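Local coordinates for unknown conserved protein BH2331 (Bacillus halodurans, PDB 1VL5) that probably acts as an S-adenosylmethionine-dependent methyltransferase whose substrate is not known, at residues A[105-110]-A[134-139]; A[30-35]-A[246-251]; A[99-104]-A[126-131]; A[121-126]-A[178-183]; A[62-67]-A[87-92]. All blocks are in the same frame, centred on the assembly; numbering follows the deposited sequence.

Interaction 1: A[105-110]-A[134-139]; sequences HIVTCR and GQLLLV
Ile106–Arg110 and Gly134–Val139 pair as neighbouring parallel strands in the central sheet of the methyltransferase domain, their axes 4.8 Å apart and aligned to within 1°. Five backbone hydrogen bonds join them, from Gln135 N to His105 O (2.9 Å) at one end to Val139 N to Cys109 O (2.9 Å) at the other. The bond from Leu137 N to Val107 O is nearly straight, with 172° at the hydrogen.

On one face, Ile106 and Gln135 lie side by side and point the same way, Ile106 CG1 resting 3.8 Å from Gln135 CG. The other branch of the isoleucine, CG2, meets Leu137 CD1 at 3.8 Å. Farther along this face, Arg110 CG lies 3.9 Å from Val139 CB, while the guanidinium runs on to Ser24 O. The amide of Gln135 is held by Lys248 and Ala33.

On the other face, Leu136 CD1 leans back over the neighbouring strand to within 3.5 Å of Val107 O, and Leu138 CD1 touches Cys109 CB at 3.9 Å. Strand 40-44 flanks residues 105-110 on their far side, an order typical of the Rossmann-like sheet of class I methyltransferases.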
# COMPACT_ATOMS: atom_id res chain seq x y z
N HIS A 105 0.90 -13.49 13.97
CA HIS A 105 1.43 -12.41 14.80
C HIS A 105 1.42 -11.06 14.09
O HIS A 105 1.25 -10.02 14.73
CB HIS A 105 2.83 -12.74 15.25
CG HIS A 105 2.93 -14.06 15.96
ND1 HIS A 105 3.09 -15.25 15.29
CD2 HIS A 105 2.88 -14.37 17.27
CE1 HIS A 105 3.18 -16.24 16.16
NE2 HIS A 105 3.04 -15.73 17.38
N ILE A 106 1.61 -11.09 12.75
CA ILE A 106 1.71 -9.89 11.94
C ILE A 106 0.90 -10.02 10.68
O ILE A 106 0.91 -11.05 10.06
CB ILE A 106 3.21 -9.56 11.58
CG1 ILE A 106 4.05 -9.36 12.84
CG2 ILE A 106 3.27 -8.31 10.69
CD1 ILE A 106 5.54 -9.18 12.60
N VAL A 107 0.16 -8.98 10.32
CA VAL A 107 -0.39 -8.87 8.98
C VAL A 107 0.28 -7.67 8.37
O VAL A 107 0.27 -6.59 8.97
CB VAL A 107 -1.93 -8.71 8.97
CG1 VAL A 107 -2.44 -8.52 7.56
CG2 VAL A 107 -2.60 -9.89 9.57
N THR A 108 0.85 -7.85 7.19
CA THR A 108 1.38 -6.75 6.41
C THR A 108 0.61 -6.51 5.13
O THR A 108 0.06 -7.45 4.52
CB THR A 108 2.89 -6.95 6.01
OG1 THR A 108 3.14 -8.27 5.48
CG2 THR A 108 3.75 -6.73 7.16
N CYS A 109 0.57 -5.26 4.70
CA CYS A 109 -0.09 -4.89 3.46
C CYS A 109 0.50 -3.57 2.95
O CYS A 109 0.33 -2.54 3.58
CB CYS A 109 -1.59 -4.71 3.67
SG CYS A 109 -2.46 -4.53 2.12
N ARG A 110 1.23 -3.64 1.83
CA ARG A 110 2.00 -2.53 1.34
C ARG A 110 1.62 -2.17 -0.11
O ARG A 110 1.59 -3.03 -0.98
CB ARG A 110 3.48 -2.86 1.46
CG ARG A 110 4.44 -1.77 0.92
CD ARG A 110 5.83 -1.96 1.38
NE ARG A 110 6.63 -0.75 1.19
CZ ARG A 110 7.13 -0.34 0.03
NH1 ARG A 110 6.92 -1.01 -1.10
NH2 ARG A 110 7.83 0.78 0.00
N GLY A 134 -1.23 -9.06 18.44
CA GLY A 134 -0.58 -9.02 17.13
C GLY A 134 -0.66 -7.65 16.50
O GLY A 134 -1.33 -6.75 17.04
N GLN A 135 0.06 -7.46 15.39
CA GLN A 135 0.06 -6.13 14.79
C GLN A 135 -0.26 -6.12 13.30
O GLN A 135 0.08 -7.04 12.58
CB GLN A 135 1.40 -5.43 15.04
CG GLN A 135 2.62 -6.27 14.54
CD GLN A 135 3.95 -5.52 14.60
OE1 GLN A 135 4.03 -4.33 14.27
NE2 GLN A 135 5.02 -6.22 14.98
N LEU A 136 -0.90 -5.05 12.85
CA LEU A 136 -1.09 -4.76 11.44
C LEU A 136 -0.10 -3.67 11.07
O LEU A 136 -0.04 -2.65 11.71
CB LEU A 136 -2.51 -4.26 11.18
CG LEU A 136 -2.76 -3.67 9.80
CD1 LEU A 136 -2.65 -4.67 8.68
CD2 LEU A 136 -4.18 -3.01 9.83
N LEU A 137 0.64 -3.91 9.99
CA LEU A 137 1.54 -2.96 9.40
C LEU A 137 1.00 -2.63 8.01
O LEU A 137 1.08 -3.45 7.10
CB LEU A 137 2.95 -3.59 9.35
CG LEU A 137 3.61 -3.76 10.74
CD1 LEU A 137 4.69 -4.83 10.72
CD2 LEU A 137 4.20 -2.48 11.30
N LEU A 138 0.51 -1.41 7.83
CA LEU A 138 -0.14 -1.00 6.60
C LEU A 138 0.53 0.21 6.01
O LEU A 138 0.75 1.20 6.70
CB LEU A 138 -1.59 -0.68 6.91
CG LEU A 138 -2.58 -0.17 5.85
CD1 LEU A 138 -2.75 -1.13 4.72
CD2 LEU A 138 -3.92 0.08 6.51
N VAL A 139 0.88 0.10 4.72
CA VAL A 139 1.61 1.11 3.98
C VAL A 139 0.83 1.37 2.69
O VAL A 139 0.41 0.43 2.00
CB VAL A 139 3.06 0.69 3.61
CG1 VAL A 139 3.67 1.69 2.62
CG2 VAL A 139 3.93 0.62 4.83

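Interaction 2: A[30-35]-A[246-251]; sequences MQIAAL and LMKARK
Lys248 reaches Ile32 with CG anti to its backbone N (chi1 -177°) and a chain that stays extended as far as CE, then bends at chi4 (83°) to turn NZ onto the end of helix 26-33. There NZ donates to Ile32 O at 2.8 Å, approaching at a C=O...N angle of 144° and tilted slightly from the carbonyl plane. Ala33 O is also close to NZ, but its angle is too poor for a hydrogen bond. The ammonium therefore sits at the C-terminal end of the helix, where the carbonyl oxygens and the helix dipole would probably favour its positive charge.

Along the aliphatic part of the lysine the contact is apolar. Ile32 carries CG2 anti to its backbone N, and this methyl meets both partners on the strand: Lys248 CD at 3.9 Å and Leu246 CD2 at 3.9 Å. The second branch, Ile32 CG1, lies 4.0 Å from Leu246 CD1, so both arms of the isoleucine rest on the forked end of the leucine. Ala34, with positive phi, takes the chain out of the helix and brings its CB to 4.1 Å from Lys248 NZ.

Gln135 is the second acceptor of Lys248 NZ and ties the ammonium to strand 134-142. The end of helix 26-33 thus packs over antiparallel strands 134-142 and 236-250, while Ile32 also touches His188 of strand 183-195.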
# COMPACT_ATOMS: atom_id res chain seq x y z
N MSE A 30 10.56 -2.55 8.25
CA MSE A 30 11.19 -3.56 9.06
C MSE A 30 11.53 -3.00 10.45
O MSE A 30 11.29 -3.66 11.45
CB MSE A 30 12.47 -4.04 8.39
CG MSE A 30 12.30 -4.78 7.07
SE MSE A 30 11.29 -6.40 7.39
CE MSE A 30 12.73 -7.24 8.48
N GLN A 31 12.08 -1.80 10.51
CA GLN A 31 12.44 -1.15 11.78
C GLN A 31 11.22 -0.99 12.68
O GLN A 31 11.26 -1.35 13.85
CB GLN A 31 13.07 0.21 11.49
CG GLN A 31 13.62 0.99 12.64
CD GLN A 31 14.01 2.44 12.22
OE1 GLN A 31 13.18 3.20 11.68
NE2 GLN A 31 15.28 2.80 12.46
N ILE A 32 10.15 -0.42 12.13
CA ILE A 32 8.90 -0.17 12.88
C ILE A 32 8.28 -1.49 13.35
O ILE A 32 7.70 -1.55 14.43
CB ILE A 32 7.88 0.65 12.02
CG1 ILE A 32 8.44 2.06 11.63
CG2 ILE A 32 6.58 0.82 12.71
CD1 ILE A 32 9.15 2.76 12.76
N ALA A 33 8.46 -2.56 12.57
CA ALA A 33 7.90 -3.87 12.91
C ALA A 33 8.38 -4.38 14.26
O ALA A 33 7.63 -4.98 15.02
CB ALA A 33 8.22 -4.89 11.80
N ALA A 34 9.65 -4.16 14.54
CA ALA A 34 10.23 -4.50 15.82
C ALA A 34 10.16 -6.03 16.02
O ALA A 34 9.72 -6.53 17.02
CB ALA A 34 9.54 -3.76 16.95
N LEU A 35 10.66 -6.76 15.03
CA LEU A 35 10.49 -8.21 14.97
C LEU A 35 11.20 -8.91 16.06
O LEU A 35 12.29 -8.50 16.46
CB LEU A 35 11.01 -8.74 13.65
CG LEU A 35 10.37 -8.25 12.38
CD1 LEU A 35 11.17 -8.87 11.24
CD2 LEU A 35 8.89 -8.64 12.34
N LEU A 246 2.70 4.89 6.75
CA LEU A 246 2.99 3.62 7.37
C LEU A 246 2.35 3.65 8.75
O LEU A 246 2.73 4.48 9.60
CB LEU A 246 4.52 3.46 7.48
CG LEU A 246 5.30 2.22 7.96
CD1 LEU A 246 6.75 2.62 8.06
CD2 LEU A 246 4.90 1.75 9.28
N MSE A 247 1.41 2.71 8.96
CA MSE A 247 0.75 2.52 10.24
C MSE A 247 1.07 1.17 10.90
O MSE A 247 1.16 0.14 10.21
CB MSE A 247 -0.75 2.75 10.07
CG MSE A 247 -1.09 4.11 9.59
SE MSE A 247 -3.00 4.21 9.05
CE MSE A 247 -2.74 3.21 7.48
N LYS A 248 1.36 1.22 12.20
CA LYS A 248 1.52 0.08 13.07
C LYS A 248 0.35 0.17 14.04
O LYS A 248 0.28 1.12 14.84
CB LYS A 248 2.84 0.19 13.86
CG LYS A 248 3.20 -0.99 14.77
CD LYS A 248 4.44 -0.67 15.62
CE LYS A 248 4.84 -1.79 16.48
NZ LYS A 248 5.67 -2.82 15.80
N ALA A 249 -0.59 -0.77 13.92
CA ALA A 249 -1.79 -0.82 14.74
C ALA A 249 -1.83 -2.16 15.50
O ALA A 249 -1.52 -3.19 14.94
CB ALA A 249 -3.04 -0.68 13.86
N ARG A 250 -2.14 -2.11 16.79
CA ARG A 250 -2.19 -3.29 17.65
C ARG A 250 -3.59 -3.86 17.79
O ARG A 250 -4.56 -3.12 17.99
CB ARG A 250 -1.65 -2.89 19.02
CG ARG A 250 -1.41 -3.98 20.02
CD ARG A 250 -0.22 -4.85 19.65
NE ARG A 250 1.01 -4.12 19.46
CZ ARG A 250 2.11 -4.65 18.97
NH1 ARG A 250 2.14 -5.94 18.66
NH2 ARG A 250 3.22 -3.93 18.84
N LYS A 251 -3.71 -5.18 17.64
CA LYS A 251 -4.87 -5.92 18.16
C LYS A 251 -4.62 -6.15 19.68
O LYS A 251 -3.64 -6.77 20.07
CB LYS A 251 -5.07 -7.25 17.49
CG LYS A 251 -6.12 -8.15 18.09
CD LYS A 251 -6.51 -9.27 17.09
CE LYS A 251 -7.76 -10.08 17.54
NZ LYS A 251 -7.95 -11.29 16.69

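Interaction 3: A[99-104]-A[126-131]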
# COMPACT_ATOMS: atom_id res chain seq x y z
N PHE A 99 -8.48 -17.91 6.44
CA PHE A 99 -7.61 -18.31 7.51
C PHE A 99 -8.44 -18.31 8.75
O PHE A 99 -9.47 -17.66 8.80
CB PHE A 99 -6.42 -17.36 7.67
CG PHE A 99 -5.61 -17.22 6.43
CD1 PHE A 99 -4.88 -18.27 5.95
CD2 PHE A 99 -5.60 -16.02 5.72
CE1 PHE A 99 -4.15 -18.16 4.77
CE2 PHE A 99 -4.87 -15.89 4.54
CZ PHE A 99 -4.14 -16.94 4.07
N THR A 100 -7.96 -19.03 9.74
CA THR A 100 -8.63 -19.15 11.01
C THR A 100 -8.36 -17.91 11.84
O THR A 100 -7.41 -17.17 11.56
CB THR A 100 -8.24 -20.40 11.78
OG1 THR A 100 -6.82 -20.52 11.79
CG2 THR A 100 -8.87 -21.63 11.13
N ASP A 101 -9.23 -17.69 12.81
CA ASP A 101 -9.10 -16.62 13.75
C ASP A 101 -7.79 -16.79 14.48
O ASP A 101 -7.39 -17.91 14.77
CB ASP A 101 -10.20 -16.69 14.80
CG ASP A 101 -11.58 -16.34 14.29
OD1 ASP A 101 -11.83 -16.26 13.08
OD2 ASP A 101 -12.45 -16.16 15.15
N GLU A 102 -7.14 -15.68 14.82
CA GLU A 102 -5.98 -15.68 15.74
C GLU A 102 -4.90 -16.57 15.27
O GLU A 102 -4.29 -17.28 16.06
CB GLU A 102 -6.41 -16.08 17.15
CG GLU A 102 -7.25 -14.99 17.79
CD GLU A 102 -7.76 -15.35 19.17
OE1 GLU A 102 -7.17 -16.22 19.83
OE2 GLU A 102 -8.75 -14.74 19.58
N ARG A 103 -4.59 -16.50 13.97
CA ARG A 103 -3.48 -17.30 13.44
C ARG A 103 -2.11 -16.55 13.36
O ARG A 103 -1.05 -17.12 13.65
CB ARG A 103 -3.84 -17.77 12.07
CG ARG A 103 -2.71 -18.37 11.39
CD ARG A 103 -3.10 -19.30 10.36
NE ARG A 103 -1.88 -19.73 9.69
CZ ARG A 103 -1.87 -20.36 8.54
NH1 ARG A 103 -3.01 -20.70 7.98
NH2 ARG A 103 -0.72 -20.69 7.97
N PHE A 104 -2.14 -15.26 12.99
CA PHE A 104 -0.91 -14.53 12.69
C PHE A 104 -0.43 -13.61 13.79
O PHE A 104 -1.23 -12.96 14.44
CB PHE A 104 -1.13 -13.75 11.36
CG PHE A 104 -1.41 -14.66 10.19
CD1 PHE A 104 -0.37 -15.42 9.63
CD2 PHE A 104 -2.70 -14.90 9.76
CE1 PHE A 104 -0.63 -16.29 8.60
CE2 PHE A 104 -2.97 -15.81 8.71
CZ PHE A 104 -1.89 -16.51 8.14
N ALA A 126 -8.25 -8.56 8.74
CA ALA A 126 -6.92 -8.48 9.35
C ALA A 126 -7.00 -8.60 10.88
O ALA A 126 -6.31 -9.43 11.46
CB ALA A 126 -6.16 -7.23 8.89
N TYR A 127 -7.94 -7.88 11.50
CA TYR A 127 -8.19 -7.96 12.94
C TYR A 127 -8.52 -9.40 13.38
O TYR A 127 -8.00 -9.90 14.39
CB TYR A 127 -9.37 -7.02 13.35
CG TYR A 127 -9.49 -6.86 14.85
CD1 TYR A 127 -10.22 -7.76 15.62
CD2 TYR A 127 -8.77 -5.88 15.50
CE1 TYR A 127 -10.31 -7.64 16.97
CE2 TYR A 127 -8.83 -5.78 16.85
CZ TYR A 127 -9.63 -6.65 17.58
OH TYR A 127 -9.66 -6.52 18.94
N ARG A 128 -9.36 -10.06 12.59
CA ARG A 128 -9.83 -11.40 12.93
C ARG A 128 -8.71 -12.43 12.91
O ARG A 128 -8.58 -13.30 13.83
CB ARG A 128 -11.00 -11.81 12.01
CG ARG A 128 -11.53 -13.21 12.32
CD ARG A 128 -12.57 -13.64 11.33
NE ARG A 128 -12.09 -13.83 9.97
CZ ARG A 128 -11.35 -14.85 9.57
NH1 ARG A 128 -11.00 -15.81 10.40
NH2 ARG A 128 -11.00 -14.93 8.30
N VAL A 129 -7.83 -12.34 11.92
CA VAL A 129 -6.85 -13.43 11.72
C VAL A 129 -5.59 -13.18 12.57
O VAL A 129 -4.71 -14.05 12.69
CB VAL A 129 -6.47 -13.58 10.23
CG1 VAL A 129 -7.68 -14.00 9.32
CG2 VAL A 129 -5.67 -12.29 9.73
N LEU A 130 -5.49 -11.98 13.12
CA LEU A 130 -4.43 -11.68 14.09
C LEU A 130 -4.62 -12.33 15.44
O LEU A 130 -5.69 -12.31 16.01
CB LEU A 130 -4.27 -10.17 14.32
CG LEU A 130 -3.46 -9.45 13.26
CD1 LEU A 130 -3.55 -7.94 13.38
CD2 LEU A 130 -1.96 -9.90 13.26
N LYS A 131 -3.53 -12.85 15.98
CA LYS A 131 -3.47 -13.13 17.40
C LYS A 131 -3.70 -11.88 18.28
O LYS A 131 -3.45 -10.74 17.90
CB LYS A 131 -2.15 -13.75 17.73
CG LYS A 131 -2.02 -15.17 17.17
CD LYS A 131 -0.67 -15.69 17.54
CE LYS A 131 -0.38 -17.11 16.99
NZ LYS A 131 -1.45 -18.04 17.29
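Val129 lies at the apolar centre of this contact, between two phenylalanines. Its CG1 meets Phe99 CB at 3.9 Å, and its CG2 lies 4.0 Å from Phe104 CD2, the valine and Phe104 running side by side in the same direction. Beside them Leu130 CD2 packs over the backbone of Phe104. Arg103 runs extended across the Phe104 ring, with CG over its centre and the guanidinium over CZ at its rim, NE being paired with Glu40.

Around this centre the backbones interlock where helix 119-129 ends. Val129 O accepts from two successive amides: Phe104 N at 2.9 Å, nearly in line with the carbonyl, and Arg103 N at 2.8 Å, which stands 42° above the carbonyl plane. Glu102 N donates to Arg128 O, and Lys131 N to Phe104 O, continuing the chain into the short parallel bridge of Phe104 with Leu130.

At the polar edge, Arg128 is bent at chi3 (66°), and its guanidinium grips Phe99 O end-on with NH1 and NH2, the oxygen lying in the guanidinium plane. NH1 also forms a salt bridge with Asp101 OD1 at 2.8 Å, although the carboxylate and guanidinium planes are turned 46° apart. On the other flank Lys131 NZ reaches Glu102 O at 3.2 Å.

Arg128 NH2 has a further salt-bridge partner in Glu125, so two carboxylates and a carbonyl share one guanidinium. Such surroundings would be expected to keep the arginine charged and to limit its rotation, pinning loop 99-104 to the helix end.

Interaction 4: A[121-126]-A[178-183]; sequences SFVSEA and EEAGFE
Phe182 extends from the loop after helix 170-180 toward helix 119-129, its CB pointing at that helix and CG set anti to the carbonyl carbon (chi1 -83°). One side of the ring makes the contact. CD2 comes first, 3.9 Å from Val123 CG1. Next along the rim, CE2 lies 3.8 Å from the same methyl and 3.5 Å from Val123 O, which sits at the ring edge and in its plane. At the tip, CZ reaches Ala126 C at 4.0 Å and stands 4.3 Å from Ala126 CB. The phenylalanine thus meets the helix edge-on, across one turn.

Val123 CG1, anti to its backbone N, has a second neighbour in Ala180 CB at 3.7 Å, so this one methyl touches both the last turn of helix 170-180 and the ring beyond it. No hydrogen bond crosses the contact. Tyr127 meets the Phe182 ring edge-to-face, and Leu136 of strand 134-142 touches it too.

Between Ala180 and Phe182 the chain leaves the helix at Gly181, whose positive phi (106°) and two bonds back into the last turn make a Schellman motif. Phe182 also touches Leu177 of helix 170-180, the apolar contact across the glycine that commonly accompanies this C-terminal helix cap.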
# COMPACT_ATOMS: atom_id res chain seq x y z
N SER A 121 -13.50 -4.20 4.97
CA SER A 121 -13.56 -5.64 5.18
C SER A 121 -12.23 -6.26 5.29
O SER A 121 -12.07 -7.27 6.00
CB SER A 121 -14.35 -6.37 4.08
OG SER A 121 -15.59 -5.74 3.88
N PHE A 122 -11.24 -5.72 4.57
CA PHE A 122 -9.89 -6.18 4.73
C PHE A 122 -9.42 -5.87 6.18
O PHE A 122 -8.84 -6.71 6.84
CB PHE A 122 -8.94 -5.58 3.68
CG PHE A 122 -7.57 -5.30 4.19
CD1 PHE A 122 -6.67 -6.33 4.38
CD2 PHE A 122 -7.17 -4.00 4.46
CE1 PHE A 122 -5.44 -6.08 4.85
CE2 PHE A 122 -5.89 -3.75 4.95
CZ PHE A 122 -5.05 -4.79 5.14
N VAL A 123 -9.72 -4.67 6.67
CA VAL A 123 -9.29 -4.30 7.99
C VAL A 123 -9.88 -5.22 9.05
O VAL A 123 -9.19 -5.63 9.93
CB VAL A 123 -9.62 -2.85 8.32
CG1 VAL A 123 -9.12 -2.56 9.71
CG2 VAL A 123 -8.94 -1.90 7.32
N SER A 124 -11.17 -5.55 8.95
CA SER A 124 -11.79 -6.43 9.94
C SER A 124 -11.29 -7.84 9.81
O SER A 124 -11.07 -8.51 10.83
CB SER A 124 -13.33 -6.39 9.86
OG SER A 124 -13.76 -6.77 8.60
N GLU A 125 -11.03 -8.28 8.59
CA GLU A 125 -10.43 -9.58 8.39
C GLU A 125 -9.02 -9.63 8.93
O GLU A 125 -8.63 -10.62 9.51
CB GLU A 125 -10.44 -9.99 6.92
CG GLU A 125 -11.77 -10.44 6.39
CD GLU A 125 -12.24 -11.71 7.06
OE1 GLU A 125 -11.76 -12.77 6.63
OE2 GLU A 125 -13.01 -11.61 8.08
N ALA A 126 -8.25 -8.56 8.74
CA ALA A 126 -6.92 -8.48 9.35
C ALA A 126 -7.00 -8.60 10.88
O ALA A 126 -6.31 -9.43 11.46
CB ALA A 126 -6.16 -7.23 8.89
N GLU A 178 -10.04 2.13 14.09
CA GLU A 178 -10.76 2.10 15.37
C GLU A 178 -12.03 1.26 15.25
O GLU A 178 -12.36 0.48 16.15
CB GLU A 178 -11.09 3.50 15.83
CG GLU A 178 -11.69 3.57 17.26
CD GLU A 178 -12.05 4.98 17.66
OE1 GLU A 178 -11.13 5.83 17.74
OE2 GLU A 178 -13.25 5.21 17.94
N GLU A 179 -12.77 1.46 14.18
CA GLU A 179 -14.05 0.75 13.99
C GLU A 179 -13.86 -0.74 14.04
O GLU A 179 -14.74 -1.44 14.53
CB GLU A 179 -14.75 1.14 12.71
CG GLU A 179 -15.39 2.55 12.86
CD GLU A 179 -15.90 3.18 11.56
OE1 GLU A 179 -16.16 2.41 10.62
OE2 GLU A 179 -16.01 4.44 11.47
N ALA A 180 -12.71 -1.23 13.60
CA ALA A 180 -12.41 -2.66 13.61
C ALA A 180 -11.87 -3.15 14.96
O ALA A 180 -11.78 -4.37 15.20
CB ALA A 180 -11.42 -2.97 12.53
N GLY A 181 -11.45 -2.22 15.83
CA GLY A 181 -10.94 -2.60 17.13
C GLY A 181 -9.47 -2.47 17.29
O GLY A 181 -8.96 -2.80 18.34
N PHE A 182 -8.75 -2.00 16.26
CA PHE A 182 -7.31 -1.87 16.34
C PHE A 182 -7.00 -0.64 17.19
O PHE A 182 -7.76 0.34 17.17
CB PHE A 182 -6.69 -1.63 14.96
CG PHE A 182 -6.46 -2.87 14.17
CD1 PHE A 182 -5.42 -3.70 14.49
CD2 PHE A 182 -7.25 -3.17 13.07
CE1 PHE A 182 -5.18 -4.82 13.77
CE2 PHE A 182 -7.02 -4.28 12.33
CZ PHE A 182 -5.98 -5.13 12.68
N GLU A 183 -5.87 -0.69 17.88
CA GLU A 183 -5.33 0.52 18.54
C GLU A 183 -4.04 0.92 17.84
O GLU A 183 -3.06 0.22 17.88
CB GLU A 183 -5.11 0.29 20.02
CG GLU A 183 -6.41 0.15 20.81
CD GLU A 183 -6.21 -0.15 22.28
OE1 GLU A 183 -5.14 -0.60 22.71
OE2 GLU A 183 -7.17 0.06 23.02

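Interaction 5: A[62-67]-A[87-92]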
# COMPACT_ATOMS: atom_id res chain seq x y z
N VAL A 62 6.18 -17.11 6.63
CA VAL A 62 5.41 -16.08 5.91
C VAL A 62 4.39 -16.75 4.97
O VAL A 62 4.72 -17.69 4.25
CB VAL A 62 6.29 -15.13 5.08
CG1 VAL A 62 5.43 -14.02 4.43
CG2 VAL A 62 7.45 -14.50 5.93
N VAL A 63 3.15 -16.24 4.98
CA VAL A 63 2.19 -16.61 3.98
C VAL A 63 2.08 -15.44 3.05
O VAL A 63 1.67 -14.37 3.45
CB VAL A 63 0.82 -16.96 4.59
CG1 VAL A 63 -0.21 -17.21 3.53
CG2 VAL A 63 0.95 -18.18 5.52
N ALA A 64 2.45 -15.65 1.79
CA ALA A 64 2.30 -14.63 0.74
C ALA A 64 0.97 -14.87 0.05
O ALA A 64 0.75 -15.92 -0.58
CB ALA A 64 3.49 -14.75 -0.25
N PHE A 65 0.09 -13.88 0.15
CA PHE A 65 -1.31 -14.05 -0.19
C PHE A 65 -1.74 -13.07 -1.29
O PHE A 65 -1.55 -11.84 -1.16
CB PHE A 65 -2.06 -13.74 1.11
CG PHE A 65 -3.55 -13.86 1.05
CD1 PHE A 65 -4.17 -15.11 0.90
CD2 PHE A 65 -4.34 -12.74 1.22
CE1 PHE A 65 -5.54 -15.22 0.90
CE2 PHE A 65 -5.71 -12.86 1.22
CZ PHE A 65 -6.30 -14.13 1.04
N ASP A 66 -2.37 -13.58 -2.34
CA ASP A 66 -2.89 -12.70 -3.37
C ASP A 66 -3.99 -13.39 -4.17
O ASP A 66 -4.27 -14.59 -3.99
CB ASP A 66 -1.81 -12.14 -4.30
CG ASP A 66 -2.03 -10.68 -4.69
OD1 ASP A 66 -3.21 -10.30 -4.96
OD2 ASP A 66 -1.02 -9.91 -4.72
N LEU A 67 -4.60 -12.62 -5.05
CA LEU A 67 -5.85 -13.01 -5.68
C LEU A 67 -5.73 -14.12 -6.72
O LEU A 67 -6.66 -14.88 -6.86
CB LEU A 67 -6.48 -11.82 -6.35
CG LEU A 67 -7.24 -10.85 -5.49
CD1 LEU A 67 -7.45 -9.58 -6.29
CD2 LEU A 67 -8.58 -11.41 -5.03
N VAL A 87 8.25 -19.79 3.00
CA VAL A 87 7.14 -18.97 2.53
C VAL A 87 6.13 -19.90 1.87
O VAL A 87 6.49 -20.74 1.03
CB VAL A 87 7.55 -17.89 1.48
CG1 VAL A 87 6.32 -17.06 1.05
CG2 VAL A 87 8.69 -16.97 2.01
N GLU A 88 4.89 -19.73 2.26
CA GLU A 88 3.75 -20.46 1.69
C GLU A 88 2.89 -19.48 0.87
O GLU A 88 2.53 -18.41 1.36
CB GLU A 88 2.92 -21.08 2.81
CG GLU A 88 1.73 -21.91 2.24
CD GLU A 88 1.07 -22.85 3.26
OE1 GLU A 88 1.15 -22.53 4.47
OE2 GLU A 88 0.47 -23.89 2.82
N TYR A 89 2.57 -19.86 -0.37
CA TYR A 89 1.82 -19.02 -1.31
C TYR A 89 0.37 -19.49 -1.28
O TYR A 89 0.06 -20.70 -1.43
CB TYR A 89 2.45 -19.11 -2.71
CG TYR A 89 3.95 -18.73 -2.68
CD1 TYR A 89 4.93 -19.66 -2.39
CD2 TYR A 89 4.36 -17.41 -2.88
CE1 TYR A 89 6.29 -19.30 -2.32
CE2 TYR A 89 5.69 -17.02 -2.79
CZ TYR A 89 6.66 -17.99 -2.53
OH TYR A 89 7.99 -17.63 -2.45
N VAL A 90 -0.54 -18.53 -1.07
CA VAL A 90 -1.95 -18.83 -0.85
C VAL A 90 -2.82 -17.82 -1.60
O VAL A 90 -2.60 -16.61 -1.56
CB VAL A 90 -2.33 -18.82 0.69
CG1 VAL A 90 -3.86 -19.07 0.89
CG2 VAL A 90 -1.49 -19.88 1.46
N GLN A 91 -3.82 -18.32 -2.30
CA GLN A 91 -4.63 -17.49 -3.14
C GLN A 91 -5.90 -17.10 -2.38
O GLN A 91 -6.45 -17.92 -1.63
CB GLN A 91 -4.96 -18.27 -4.40
CG GLN A 91 -5.79 -17.56 -5.42
CD GLN A 91 -6.18 -18.52 -6.57
OE1 GLN A 91 -5.34 -19.24 -7.12
NE2 GLN A 91 -7.46 -18.52 -6.92
N GLY A 92 -6.35 -15.85 -2.56
CA GLY A 92 -7.63 -15.42 -2.01
C GLY A 92 -7.76 -13.90 -1.94
O GLY A 92 -6.86 -13.13 -2.31
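Backbone hydrogen bonds join Val62–Asp66 to Val87–Gln91 as parallel strands, twisted 25° against each other. Glu88 N donates to Val62 O (2.9 Å), and the pairing then steps along through Ala64 N to Glu88 O, Val90 N to Ala64 O and Asp66 N to Val90 O. The last bond, Gly92 N to Asp66 O at 2.8 Å, is different, its donor standing 47° above the carbonyl plane where the chain leaves the strand.

Apolar contacts lie on both faces. On one, Val63 CG1 meets Val90 CG2 obliquely at 3.6 Å, and Phe65 turns its edge to Val90 CG1. On the other, Ala64 CB touches both Val87 CG1 (3.9 Å) and Tyr89 CD2 (3.8 Å), with that valine methyl also set over one face of the tyrosine ring.

The aromatic contact with the backbone is close. Phe65 holds CG anti to its backbone N (chi1 -179°); at the far end of the ring, CZ lies 3.3 Å from Gly92 C, and Gly92 O lies over one face. Phe65 CE1 packs directly on Gly92 CA at 3.6 Å.

Among the polar side chains, Asp66 OD1 accepts from Leu67 N at 2.7 Å through its anti lone pair, while OD2 takes Gly47 N of the probable glycine-rich Rossmann-type turn. With both oxygens engaged by backbone amides, the carboxylate is held in place at the strand end.

Overall arrangement
From the N terminus, helix 26-33 enters interaction 2 at once, but its partner is the last long strand, so that contact closes a loop enclosing all the others. Interaction 5 closes first, completing the beta-alpha-beta unit of strand 61-66, helix 69-81 and strand 87-91, before any of interactions 1, 3 and 4 opens. These three cross one another: loop 99-104 and strand 104-110 lead into helix 119-129, which serves both interactions 3 and 4, and strand 134-142 then returns to interaction 1. Phe99 touches Phe65, connecting interactions 3 and 5, while Lys251 and Phe182 bring the C-terminal strand and helix 170-180 against the C-terminal end of helix 119-129.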